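Local coordinates for protein extracellular ligand-binding receptor (Desulfohalobium retbaense DSM 5692, PDB 5ERE) that probably acts as an extracellular solute-binding receptor of the leucine-binding protein family, holding 2-oxo-4-methylpentanoic acid in its periplasmic-binding-protein domain and also binding calcium and cytosine, at residues I193-R198 with S221-G226; A181-S186 with Q205-R210; L227-P232 with K311-S316. All coordinates share one frame; numbering follows the deposited sequence.

Contact 1: I193-R198 with S221-G226; sequences IAKQAR and SAFTNG
The helical segment 193-198 meets the short helix 221-224 where K195 and F223 bring their CA atoms to 5.5 Å, and no hydrogen bond links the two backbones. F223 carries most of the contact. Its CG stands anti to its own carbonyl carbon (chi1 -56°), and the ring lies against the K195 side chain. K195 CG sits over one ring face, displaced toward the rim near CE2 and CZ, as a CH-pi contact 3.3 Å from the centroid of the F223 ring. Farther out K195 CE has passed beyond the rim, 3.9 Å from F223 CE2, so the methylene chain crosses that edge of the ring. R198 approaches the ring differently: its CB lies at the edge, 4.0 Å from F223 CD1. The guanidinium is held outside the pair, NH1 donating to the carbonyls of I202 and A204. On the backbone side of F223 the contact is small and apolar, with A194 CB 3.6 Å from T224 CG2, while T224 OG1 bonds to the carbonyl of V217. A194 and R198 also rest on L206 of strand 205-208, and A197 packs on L171 of helix 168-175; helix 190-199 thereby touches the short helix 221-224, strand 205-208 and helix 168-175.

Contact 2: A181-S186 with Q205-R210; sequences ALVLIS and QLVGTR. With COI (2-oxo-4-methylpentanoic acid), chain B.
L182 N donates to Q205 O, V207 N to L182 O, and L184 N to V207 O, the last 2.8 Å from N to O, and these bonds pair the two backbones in parallel. Past this ladder the strands part, and a water bridges them, donating to L184 O and S186 O and accepting from T209 N at 3.0 Å. Farther along the second segment, R210 NH2 donates to O2 of the bound 2-oxo-4-methylpentanoic acid at 2.8 Å, and R210 NH1 reaches its keto oxygen O3 at 3.0 Å. The guanidinium thus spans the carboxylate and the neighbouring ketone, with carboxylate carbon C1 in its plane at the edge; the R210 chain bends at chi3 (46°), which places NE. S72 OG and A95 N also bond the ligand. Side chains pack over both faces of the strand pair. L182 and L206 lie side by side, L206 CD2 4.0 Å from L182 CB, whereas on the other face V183 CG2 lies 3.8 Å from V207 CB and the two valines cross. I185 CD1 meets T209 CG2 at 4.0 Å. Strand 181-185, helix 190-199 and strand 205-208 form a beta-alpha-beta unit of the periplasmic-binding-protein fold, in which the segment after the second strand's C-terminal end delivers R210 to the ligand pocket.

Contact 3: L227-P232 with K311-S316; sequences LVYTYP and KKVTES
Y229 and K311 form the hydrogen-bonded pair of an antiparallel ladder: Y229 N donates to K311 O, and K311 N returns a nearly straight bond to Y229 O at 2.8 Å (174° at the hydrogen). This is where strand 228-232 of the periplasmic-binding-protein sheet joins the long strand 304-314, so the parallel run of the sheet gives way to an antiparallel neighbour. V313 N donates to L227 O, and V228 with K312 makes the non-hydrogen-bonded pair between. Y229 CG stands between the backbone N and the carbonyl carbon (chi1 60°), and the ring beyond it lies against K311. K311 CB lies over one ring face, toward the CZ rim, 3.3 Å from Y229 CZ, while V313 N sits at the ring edge. The K311 chain runs on from the Y229 ring to the Y231 ring, touching the first with CB and the second with CD, which is 3.7 Å from Y231 CD2. Y231 CD1 in turn meets the Y229 ring at its edge. An alanine in place of Y229 would probably leave K311 CB without its aromatic cover and Q213 without one of its hydrogen-bonding partners. Farther along, L227 CB packs on V313 CG2 at 4.0 Å.

A second shell fixes the polar ends. Q213 OE1 accepts from K311 NZ and is hydrogen-bonded to Y229 OH, tying both tips to one oxygen, and Y231 OH bonds to that of Y234. F318 of strand 317-320 packs on Y229 and V313, and F254 of helix 254-271 packs on Y231. Within the same segment, P232 CD lies 3.3 Å above the plane of the Y231 ring, offset toward its rim.

Overall arrangement
All three contacts lie in the periplasmic-binding-protein region, around one mixed sheet. The segments of contacts 1 and 2 alternate along the chain, since helix 190-199 connects the two strands of contact 2; contact 3 opens after both have closed and brings in a strand from some 80 residues later. The centres of contacts 1 and 2 lie about 11 Å apart. The centres of contacts 1 and 3 are about 13 Å apart, and those of contacts 2 and 3 about 10 Å. Strands 205-208 and 228-232 are sheet neighbours, joined where G208 N meets V228 O, while G226 links contact 1 to both others through Q205 and V313. Helix packing, parallel core and antiparallel extension thus belong to one layered unit, with R210, at the end of a contact 2 segment, in the ligand pocket.

Contact 1: I193-R198 with S221-G226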
loop_
_atom_site.group_PDB
_atom_site.type_symbol
_atom_site.label_atom_id
_atom_site.label_comp_id
_atom_site.label_asym_id
_atom_site.label_seq_id
_atom_site.Cartn_x
_atom_site.Cartn_y
_atom_site.Cartn_z
ATOM N N ILE A 193 12.316 -24.040 6.576
ATOM C CA ILE A 193 13.292 -23.149 5.965
ATOM C C ILE A 193 13.994 -22.342 7.064
ATOM O O ILE A 193 15.216 -22.305 7.108
ATOM C CB ILE A 193 12.637 -22.221 4.921
ATOM C CG1 ILE A 193 12.091 -23.046 3.758
ATOM C CG2 ILE A 193 13.641 -21.240 4.360
ATOM C CD1 ILE A 193 11.159 -22.248 2.778
ATOM N N ALA A 194 13.216 -21.737 7.959
ATOM C CA ALA A 194 13.752 -20.966 9.085
ATOM C C ALA A 194 14.747 -21.770 9.936
ATOM O O ALA A 194 15.797 -21.256 10.307
ATOM C CB ALA A 194 12.618 -20.477 9.973
ATOM N N LYS A 195 14.393 -23.013 10.246
ATOM C CA LYS A 195 15.201 -23.873 11.108
ATOM C C LYS A 195 16.566 -24.090 10.489
ATOM O O LYS A 195 17.597 -23.811 11.107
ATOM C CB LYS A 195 14.519 -25.224 11.321
ATOM C CG LYS A 195 14.900 -25.939 12.617
ATOM C CD LYS A 195 15.011 -27.449 12.455
ATOM C CE LYS A 195 14.716 -28.157 13.776
ATOM N NZ LYS A 195 14.963 -29.621 13.723
ATOM N N GLN A 196 16.547 -24.596 9.259
ATOM C CA GLN A 196 17.756 -24.953 8.552
ATOM C C GLN A 196 18.627 -23.725 8.317
ATOM O O GLN A 196 19.850 -23.795 8.454
ATOM C CB GLN A 196 17.401 -25.637 7.236
ATOM C CG GLN A 196 16.653 -26.955 7.437
ATOM C CD GLN A 196 16.489 -27.762 6.153
ATOM O OE1 GLN A 196 17.050 -27.427 5.112
ATOM N NE2 GLN A 196 15.733 -28.846 6.237
ATOM N N ALA A 197 18.005 -22.595 7.991
ATOM C CA ALA A 197 18.768 -21.367 7.774
ATOM C C ALA A 197 19.497 -20.912 9.050
ATOM O O ALA A 197 20.669 -20.527 8.993
ATOM C CB ALA A 197 17.864 -20.264 7.259
ATOM N N ARG A 198 18.817 -20.960 10.194
ATOM C CA ARG A 198 19.435 -20.578 11.457
ATOM C C ARG A 198 20.526 -21.591 11.833
ATOM O O ARG A 198 21.570 -21.212 12.368
ATOM C CB ARG A 198 18.384 -20.466 12.563
ATOM C CG ARG A 198 17.427 -19.261 12.406
ATOM C CD ARG A 198 18.071 -17.985 12.903
ATOM N NE ARG A 198 17.140 -16.850 13.003
ATOM C CZ ARG A 198 17.116 -15.811 12.166
ATOM N NH1 ARG A 198 17.946 -15.735 11.132
ATOM N NH2 ARG A 198 16.257 -14.827 12.365
ATOM N N SER A 221 8.621 -21.043 16.753
ATOM C CA SER A 221 9.090 -19.720 17.183
ATOM C C SER A 221 10.531 -19.729 17.700
ATOM O O SER A 221 11.172 -18.679 17.782
ATOM C CB SER A 221 8.175 -19.152 18.266
ATOM O OG SER A 221 7.900 -20.111 19.265
ATOM N N ALA A 222 11.046 -20.905 18.034
ATOM C CA ALA A 222 12.438 -21.010 18.418
ATOM C C ALA A 222 13.297 -20.476 17.278
ATOM O O ALA A 222 14.352 -19.883 17.507
ATOM C CB ALA A 222 12.810 -22.467 18.753
ATOM N N PHE A 223 12.823 -20.664 16.048
ATOM C CA PHE A 223 13.568 -20.221 14.872
ATOM C C PHE A 223 12.922 -19.027 14.148
ATOM O O PHE A 223 13.627 -18.224 13.524
ATOM C CB PHE A 223 13.736 -21.384 13.901
ATOM C CG PHE A 223 14.386 -22.596 14.515
ATOM C CD1 PHE A 223 15.762 -22.662 14.657
ATOM C CD2 PHE A 223 13.622 -23.659 14.964
ATOM C CE1 PHE A 223 16.368 -23.787 15.228
ATOM C CE2 PHE A 223 14.215 -24.773 15.545
ATOM C CZ PHE A 223 15.589 -24.838 15.670
ATOM N N THR A 224 11.594 -18.910 14.240
ATOM C CA THR A 224 10.851 -17.933 13.446
ATOM C C THR A 224 10.533 -16.658 14.228
ATOM O O THR A 224 10.022 -15.707 13.659
ATOM C CB THR A 224 9.510 -18.521 12.929
ATOM O OG1 THR A 224 8.729 -18.979 14.033
ATOM C CG2 THR A 224 9.704 -19.690 12.000
ATOM N N ASN A 225 10.835 -16.627 15.523
ATOM C CA ASN A 225 10.511 -15.466 16.360
ATOM C C ASN A 225 11.137 -14.178 15.809
ATOM O O ASN A 225 12.326 -14.150 15.505
ATOM C CB ASN A 225 10.968 -15.722 17.804
ATOM C CG ASN A 225 10.679 -14.563 18.746
ATOM O OD1 ASN A 225 9.544 -14.364 19.180
ATOM N ND2 ASN A 225 11.721 -13.825 19.107
ATOM N N GLY A 226 10.317 -13.136 15.651
ATOM C CA GLY A 226 10.759 -11.845 15.131
ATOM C C GLY A 226 10.513 -11.635 13.640
ATOM O O GLY A 226 10.661 -10.534 13.131
#

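Contact 2: A181-S186 with Q205-R210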
loop_
_atom_site.group_PDB
_atom_site.type_symbol
_atom_site.label_atom_id
_atom_site.label_comp_id
_atom_site.label_asym_id
_atom_site.label_seq_id
_atom_site.Cartn_x
_atom_site.Cartn_y
_atom_site.Cartn_z
ATOM N N ALA A 181 18.406 -9.181 5.113
ATOM C CA ALA A 181 17.060 -9.715 5.273
ATOM C C ALA A 181 16.865 -10.869 4.306
ATOM O O ALA A 181 17.258 -10.791 3.138
ATOM C CB ALA A 181 16.022 -8.626 5.066
ATOM N N LEU A 182 16.287 -11.953 4.816
ATOM C CA LEU A 182 15.914 -13.094 3.987
ATOM C C LEU A 182 14.395 -13.151 3.803
ATOM O O LEU A 182 13.681 -13.491 4.734
ATOM C CB LEU A 182 16.387 -14.400 4.614
ATOM C CG LEU A 182 16.034 -15.711 3.890
ATOM C CD1 LEU A 182 16.432 -15.689 2.425
ATOM C CD2 LEU A 182 16.670 -16.915 4.598
ATOM N N VAL A 183 13.946 -12.859 2.591
ATOM C CA VAL A 183 12.547 -12.927 2.216
ATOM C C VAL A 183 12.124 -14.311 1.736
ATOM O O VAL A 183 12.582 -14.800 0.700
ATOM C CB VAL A 183 12.247 -11.904 1.117
ATOM C CG1 VAL A 183 10.859 -12.185 0.433
ATOM C CG2 VAL A 183 12.299 -10.522 1.718
ATOM N N LEU A 184 11.209 -14.921 2.477
ATOM C CA LEU A 184 10.671 -16.227 2.124
ATOM C C LEU A 184 9.309 -16.158 1.438
ATOM O O LEU A 184 8.318 -15.812 2.083
ATOM C CB LEU A 184 10.557 -17.059 3.378
ATOM C CG LEU A 184 11.877 -17.089 4.150
ATOM C CD1 LEU A 184 11.630 -17.832 5.407
ATOM C CD2 LEU A 184 13.025 -17.745 3.332
ATOM N N ILE A 185 9.233 -16.499 0.152
ATOM C CA ILE A 185 7.920 -16.592 -0.488
ATOM C C ILE A 185 7.430 -18.034 -0.251
ATOM O O ILE A 185 7.604 -18.941 -1.057
ATOM C CB ILE A 185 7.939 -16.209 -1.988
ATOM C CG1 ILE A 185 8.671 -14.874 -2.215
ATOM C CG2 ILE A 185 6.516 -16.092 -2.511
ATOM C CD1 ILE A 185 8.216 -13.708 -1.306
ATOM N N SER A 186 6.817 -18.194 0.914
ATOM C CA SER A 186 6.525 -19.471 1.522
ATOM C C SER A 186 5.203 -19.424 2.288
ATOM O O SER A 186 4.816 -18.404 2.869
ATOM C CB SER A 186 7.631 -19.884 2.517
ATOM O OG SER A 186 8.928 -19.693 2.011
ATOM N N GLN A 205 17.413 -11.022 9.240
ATOM C CA GLN A 205 15.991 -10.808 9.563
ATOM C C GLN A 205 15.135 -11.594 8.578
ATOM O O GLN A 205 15.296 -11.435 7.367
ATOM C CB GLN A 205 15.623 -9.318 9.502
ATOM C CG GLN A 205 14.118 -9.028 9.553
ATOM C CD GLN A 205 13.525 -9.222 10.935
ATOM O OE1 GLN A 205 14.051 -8.690 11.919
ATOM N NE2 GLN A 205 12.425 -9.979 11.024
ATOM N N LEU A 206 14.263 -12.458 9.092
ATOM C CA LEU A 206 13.321 -13.189 8.249
ATOM C C LEU A 206 12.097 -12.319 7.929
ATOM O O LEU A 206 11.618 -11.579 8.783
ATOM C CB LEU A 206 12.898 -14.483 8.933
ATOM C CG LEU A 206 14.042 -15.430 9.284
ATOM C CD1 LEU A 206 13.454 -16.693 9.863
ATOM C CD2 LEU A 206 14.917 -15.731 8.070
ATOM N N VAL A 207 11.619 -12.419 6.690
ATOM C CA VAL A 207 10.530 -11.594 6.176
ATOM C C VAL A 207 9.648 -12.480 5.305
ATOM O O VAL A 207 10.148 -13.279 4.519
ATOM C CB VAL A 207 11.049 -10.401 5.352
ATOM C CG1 VAL A 207 9.903 -9.538 4.830
ATOM C CG2 VAL A 207 12.054 -9.564 6.165
ATOM N N GLY A 208 8.331 -12.349 5.437
ATOM C CA GLY A 208 7.439 -13.160 4.632
ATOM C C GLY A 208 6.220 -12.379 4.216
ATOM O O GLY A 208 6.160 -11.166 4.416
ATOM N N THR A 209 5.268 -13.092 3.620
ATOM C CA THR A 209 4.083 -12.489 2.994
ATOM C C THR A 209 2.837 -13.255 3.467
ATOM O O THR A 209 2.928 -14.174 4.299
ATOM C CB THR A 209 4.202 -12.499 1.433
ATOM O OG1 THR A 209 4.186 -13.838 0.938
ATOM C CG2 THR A 209 5.501 -11.794 0.960
ATOM N N ARG A 210 1.683 -12.910 2.901
ATOM C CA ARG A 210 0.375 -13.368 3.403
ATOM C C ARG A 210 0.278 -14.865 3.774
ATOM O O ARG A 210 -0.165 -15.196 4.853
ATOM C CB ARG A 210 -0.710 -12.991 2.352
ATOM C CG ARG A 210 -2.079 -13.674 2.534
ATOM C CD ARG A 210 -3.000 -13.376 1.275
ATOM N NE ARG A 210 -2.214 -13.597 0.065
ATOM C CZ ARG A 210 -2.076 -14.757 -0.557
ATOM N NH1 ARG A 210 -2.710 -15.825 -0.134
ATOM N NH2 ARG A 210 -1.274 -14.854 -1.618
HETATM C C1 COI B . -1.110 -17.838 -3.884
HETATM O O1 COI B . -0.873 -18.412 -4.980
HETATM O O2 COI B . -1.281 -16.597 -3.801
HETATM C C2 COI B . -1.248 -18.683 -2.663
HETATM O O3 COI B . -1.442 -18.165 -1.579
HETATM C C3 COI B . -1.169 -20.174 -2.886
HETATM C C4 COI B . -1.139 -20.888 -1.581
HETATM C C5 COI B . -1.659 -22.289 -1.823
HETATM C C6 COI B . 0.317 -20.848 -1.138
HETATM O O HOH W 1 5.678 -15.771 2.417
#

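Contact 3: L227-P232 with K311-S316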
loop_
_atom_site.group_PDB
_atom_site.type_symbol
_atom_site.label_atom_id
_atom_site.label_comp_id
_atom_site.label_asym_id
_atom_site.label_seq_id
_atom_site.Cartn_x
_atom_site.Cartn_y
_atom_site.Cartn_z
ATOM N N LEU A 227 10.176 -12.712 12.943
ATOM C CA LEU A 227 9.889 -12.672 11.518
ATOM C C LEU A 227 8.776 -11.664 11.215
ATOM O O LEU A 227 7.752 -11.693 11.864
ATOM C CB LEU A 227 9.480 -14.063 11.035
ATOM C CG LEU A 227 9.266 -14.220 9.527
ATOM C CD1 LEU A 227 9.487 -15.664 9.177
ATOM C CD2 LEU A 227 7.881 -13.784 9.053
ATOM N N VAL A 228 8.996 -10.772 10.254
ATOM C CA VAL A 228 8.018 -9.726 9.924
ATOM C C VAL A 228 7.351 -10.094 8.609
ATOM O O VAL A 228 8.016 -10.547 7.709
ATOM C CB VAL A 228 8.693 -8.332 9.834
ATOM C CG1 VAL A 228 7.707 -7.238 9.393
ATOM C CG2 VAL A 228 9.307 -7.953 11.187
ATOM N N TYR A 229 6.039 -9.928 8.485
ATOM C CA TYR A 229 5.395 -10.221 7.199
ATOM C C TYR A 229 4.184 -9.333 6.933
ATOM O O TYR A 229 3.599 -8.752 7.853
ATOM C CB TYR A 229 4.978 -11.695 7.133
ATOM C CG TYR A 229 4.018 -12.077 8.215
ATOM C CD1 TYR A 229 4.469 -12.309 9.502
ATOM C CD2 TYR A 229 2.630 -12.196 7.962
ATOM C CE1 TYR A 229 3.602 -12.644 10.514
ATOM C CE2 TYR A 229 1.770 -12.537 8.958
ATOM C CZ TYR A 229 2.251 -12.761 10.243
ATOM O OH TYR A 229 1.392 -13.099 11.257
ATOM N N THR A 230 3.839 -9.199 5.656
ATOM C CA THR A 230 2.633 -8.480 5.279
ATOM C C THR A 230 1.440 -9.415 5.331
ATOM O O THR A 230 1.557 -10.609 5.055
ATOM C CB THR A 230 2.753 -7.859 3.908
ATOM O OG1 THR A 230 3.367 -8.766 2.995
ATOM C CG2 THR A 230 3.559 -6.599 3.986
ATOM N N TYR A 231 0.285 -8.869 5.724
ATOM C CA TYR A 231 -0.886 -9.689 5.965
ATOM C C TYR A 231 -2.187 -8.830 5.906
ATOM O O TYR A 231 -2.182 -7.679 6.342
ATOM C CB TYR A 231 -0.769 -10.372 7.317
ATOM C CG TYR A 231 -1.717 -11.511 7.486
ATOM C CD1 TYR A 231 -1.448 -12.734 6.913
ATOM C CD2 TYR A 231 -2.884 -11.359 8.222
ATOM C CE1 TYR A 231 -2.326 -13.778 7.043
ATOM C CE2 TYR A 231 -3.771 -12.395 8.369
ATOM C CZ TYR A 231 -3.497 -13.593 7.782
ATOM O OH TYR A 231 -4.381 -14.612 7.932
ATOM N N PRO A 232 -3.277 -9.384 5.356
ATOM C CA PRO A 232 -4.586 -8.663 5.418
ATOM C C PRO A 232 -4.992 -8.243 6.809
ATOM O O PRO A 232 -4.815 -9.003 7.746
ATOM C CB PRO A 232 -5.582 -9.676 4.871
ATOM C CG PRO A 232 -4.753 -10.631 4.057
ATOM C CD PRO A 232 -3.412 -10.710 4.741
ATOM N N LYS A 311 2.728 -7.663 10.306
ATOM C CA LYS A 311 2.622 -8.541 11.440
ATOM C C LYS A 311 3.971 -9.161 11.745
ATOM O O LYS A 311 4.904 -9.091 10.936
ATOM C CB LYS A 311 1.576 -9.616 11.177
ATOM C CG LYS A 311 0.203 -9.030 11.120
ATOM C CD LYS A 311 -0.882 -10.073 11.030
ATOM C CE LYS A 311 -1.341 -10.598 12.399
ATOM N NZ LYS A 311 -2.385 -11.632 12.192
ATOM N N LYS A 312 4.094 -9.739 12.927
ATOM C CA LYS A 312 5.315 -10.452 13.239
ATOM C C LYS A 312 5.047 -11.662 14.106
ATOM O O LYS A 312 4.067 -11.735 14.826
ATOM C CB LYS A 312 6.314 -9.525 13.912
ATOM C CG LYS A 312 6.023 -9.231 15.355
ATOM C CD LYS A 312 6.957 -8.153 15.876
ATOM C CE LYS A 312 8.448 -8.513 15.844
ATOM N NZ LYS A 312 9.266 -7.290 15.561
ATOM N N VAL A 313 5.925 -12.639 13.984
ATOM C CA VAL A 313 5.883 -13.823 14.820
ATOM C C VAL A 313 6.502 -13.484 16.186
ATOM O O VAL A 313 7.614 -12.950 16.241
ATOM C CB VAL A 313 6.642 -14.976 14.135
ATOM C CG1 VAL A 313 6.594 -16.263 14.955
ATOM C CG2 VAL A 313 6.075 -15.197 12.751
ATOM N N THR A 314 5.773 -13.761 17.269
ATOM C CA THR A 314 6.320 -13.679 18.640
ATOM C C THR A 314 6.093 -14.993 19.390
ATOM O O THR A 314 5.306 -15.837 18.942
ATOM C CB THR A 314 5.700 -12.538 19.479
ATOM O OG1 THR A 314 4.457 -12.970 20.068
ATOM C CG2 THR A 314 5.491 -11.316 18.633
ATOM N N GLU A 315 6.779 -15.159 20.529
ATOM C CA GLU A 315 6.708 -16.400 21.305
ATOM C C GLU A 315 5.252 -16.716 21.629
ATOM O O GLU A 315 4.807 -17.861 21.525
ATOM C CB GLU A 315 7.550 -16.296 22.598
ATOM N N SER A 316 4.503 -15.676 21.975
ATOM C CA SER A 316 3.110 -15.824 22.391
ATOM C C SER A 316 2.054 -15.757 21.257
ATOM O O SER A 316 0.855 -15.898 21.533
ATOM C CB SER A 316 2.791 -14.756 23.431
ATOM O OG SER A 316 3.331 -13.505 23.059
#